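Local structure of protease VII (Escherichia coli, 1I78) at residues 258-263 with 275-281. The protein is an outer membrane protease of the omptin family, a beta barrel that cleaves polypeptides. The protein carries 3 engineered substitutions. Sequence-based numbering, arbitrary orientation.
Sequences NKKGNT and YSKNGAG
Asn262 reaches across to the corner of the neighbouring strand, where its OD1 accepts a hydrogen bond from Asn278 N at 3.1 Å. The donor lies in the amide's carbonyl plane, on a lone pair, and the N-H...O angle is 159°. With CG anti to the carbonyl carbon (chi1 -42°), the amide also lies beside Tyr275, and amide and phenol are turned 59° against each other; CB of Asn262 is 3.3 Å from Tyr275 OH. The tyrosine ring runs beside the Thr263 carbonyl, CD1 of Tyr275 3.5 Å from Thr263 O.

Thr263 and Ala280 share a face of the sheet with Ser276 and meet CB to CB at 3.7 Å, while the Thr263 hydroxyl turns to Ser223 on strand 219-242. The CB and CG of Lys260 lie alongside the Ala280 carbonyl, and its extended chain carries the ammonium to a cation-pi contact with Tyr30.

Gly261 and Ala280 exchange two backbone hydrogen bonds, as do Thr263 and Ser276, yet between these pairs the register slips by two residues. Two residues, Gly279 and Ala280, stand opposite the single Gly261, which defines a classic beta bulge, and a type II turn spans Ser276 to Gly279. Ser276 O takes Gly279 N at 3.1 Å and Thr263 N at 3.3 Å from opposite faces of its plane, coupling turn to ladder.

The Asn262 amide thus serves a peptide N-H that lies near Gly261 O but at a poor angle for a ladder bond, joining strand 245-267 to the corner in strand 272-296.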
loop_
_atom_site.group_PDB
_atom_site.type_symbol
_atom_site.label_atom_id
_atom_site.label_comp_id
_atom_site.label_asym_id
_atom_site.label_seq_id
_atom_site.Cartn_x
_atom_site.Cartn_y
_atom_site.Cartn_z
ATOM N N ASN A 258 -0.100 10.357 -5.356
ATOM C CA ASN A 258 -0.279 10.149 -6.781
ATOM C C ASN A 258 0.720 10.930 -7.626
ATOM O O ASN A 258 1.102 12.057 -7.300
ATOM C CB ASN A 258 -1.699 10.526 -7.201
ATOM C CG ASN A 258 -1.949 10.267 -8.669
ATOM O OD1 ASN A 258 -1.818 9.142 -9.149
ATOM N ND2 ASN A 258 -2.302 11.309 -9.392
ATOM N N LYS A 259 1.126 10.306 -8.722
ATOM C CA LYS A 259 2.071 10.888 -9.650
ATOM C C LYS A 259 1.819 10.180 -10.982
ATOM O O LYS A 259 1.264 9.077 -11.004
ATOM C CB LYS A 259 3.500 10.638 -9.145
ATOM C CG LYS A 259 4.618 11.277 -9.957
ATOM C CD LYS A 259 5.937 11.239 -9.172
ATOM C CE LYS A 259 7.060 11.972 -9.888
ATOM N NZ LYS A 259 7.458 11.293 -11.151
ATOM N N LYS A 260 2.200 10.813 -12.089
ATOM C CA LYS A 260 1.999 10.217 -13.401
ATOM C C LYS A 260 3.203 9.411 -13.824
ATOM O O LYS A 260 4.334 9.719 -13.451
ATOM C CB LYS A 260 1.733 11.297 -14.463
ATOM C CG LYS A 260 0.397 12.012 -14.327
ATOM C CD LYS A 260 0.243 13.091 -15.373
ATOM C CE LYS A 260 -1.080 13.827 -15.219
ATOM N NZ LYS A 260 -1.222 14.868 -16.281
ATOM N N GLY A 261 2.942 8.382 -14.620
ATOM C CA GLY A 261 3.982 7.519 -15.135
ATOM C C GLY A 261 3.522 7.016 -16.490
ATOM O O GLY A 261 2.436 7.377 -16.961
ATOM N N ASN A 262 4.324 6.165 -17.114
ATOM C CA ASN A 262 3.979 5.649 -18.426
ATOM C C ASN A 262 3.155 4.373 -18.348
ATOM O O ASN A 262 3.216 3.636 -17.370
ATOM C CB ASN A 262 5.257 5.430 -19.229
ATOM C CG ASN A 262 6.241 6.571 -19.049
ATOM O OD1 ASN A 262 5.845 7.736 -18.928
ATOM N ND2 ASN A 262 7.527 6.249 -19.029
ATOM N N THR A 263 2.380 4.116 -19.393
ATOM C CA THR A 263 1.527 2.941 -19.431
ATOM C C THR A 263 1.639 2.242 -20.786
ATOM O O THR A 263 1.990 2.861 -21.792
ATOM C CB THR A 263 0.045 3.348 -19.136
ATOM O OG1 THR A 263 -0.801 2.193 -19.157
ATOM C CG2 THR A 263 -0.444 4.339 -20.158
ATOM N N TYR A 275 1.477 2.507 -26.473
ATOM C CA TYR A 275 2.241 3.148 -25.408
ATOM C C TYR A 275 1.862 4.619 -25.265
ATOM O O TYR A 275 1.655 5.312 -26.260
ATOM C CB TYR A 275 3.728 3.056 -25.729
ATOM C CG TYR A 275 4.633 3.656 -24.685
ATOM C CD1 TYR A 275 5.034 2.913 -23.571
ATOM C CD2 TYR A 275 5.123 4.954 -24.824
ATOM C CE1 TYR A 275 5.907 3.444 -22.626
ATOM C CE2 TYR A 275 5.994 5.496 -23.887
ATOM C CZ TYR A 275 6.386 4.735 -22.790
ATOM O OH TYR A 275 7.268 5.258 -21.867
ATOM N N SER A 276 1.777 5.093 -24.027
ATOM C CA SER A 276 1.439 6.487 -23.773
ATOM C C SER A 276 2.180 7.048 -22.566
ATOM O O SER A 276 1.937 6.654 -21.424
ATOM C CB SER A 276 -0.072 6.652 -23.593
ATOM O OG SER A 276 -0.618 5.599 -22.825
ATOM N N LYS A 277 3.099 7.966 -22.846
ATOM C CA LYS A 277 3.906 8.611 -21.823
ATOM C C LYS A 277 3.029 9.452 -20.909
ATOM O O LYS A 277 2.213 10.247 -21.373
ATOM C CB LYS A 277 4.970 9.493 -22.478
ATOM C CG LYS A 277 5.807 10.304 -21.505
ATOM C CD LYS A 277 6.839 11.138 -22.254
ATOM C CE LYS A 277 7.697 11.980 -21.321
ATOM N NZ LYS A 277 8.833 12.616 -22.062
ATOM N N ASN A 278 3.204 9.270 -19.605
ATOM C CA ASN A 278 2.427 10.002 -18.620
ATOM C C ASN A 278 0.940 9.707 -18.790
ATOM O O ASN A 278 0.089 10.535 -18.481
ATOM C CB ASN A 278 2.702 11.503 -18.747
ATOM C CG ASN A 278 4.142 11.858 -18.412
ATOM O OD1 ASN A 278 4.608 11.626 -17.296
ATOM N ND2 ASN A 278 4.857 12.418 -19.381
ATOM N N GLY A 279 0.633 8.512 -19.280
ATOM C CA GLY A 279 -0.752 8.144 -19.467
ATOM C C GLY A 279 -1.359 7.494 -18.238
ATOM O O GLY A 279 -2.569 7.253 -18.192
ATOM N N ALA A 280 -0.537 7.218 -17.229
ATOM C CA ALA A 280 -1.046 6.568 -16.037
ATOM C C ALA A 280 -0.714 7.280 -14.742
ATOM O O ALA A 280 0.151 8.143 -14.698
ATOM C CB ALA A 280 -0.544 5.143 -15.991
ATOM N N GLY A 281 -1.434 6.901 -13.691
ATOM C CA GLY A 281 -1.246 7.465 -12.371
ATOM C C GLY A 281 -1.564 6.369 -11.368
ATOM O O GLY A 281 -2.410 5.517 -11.639
#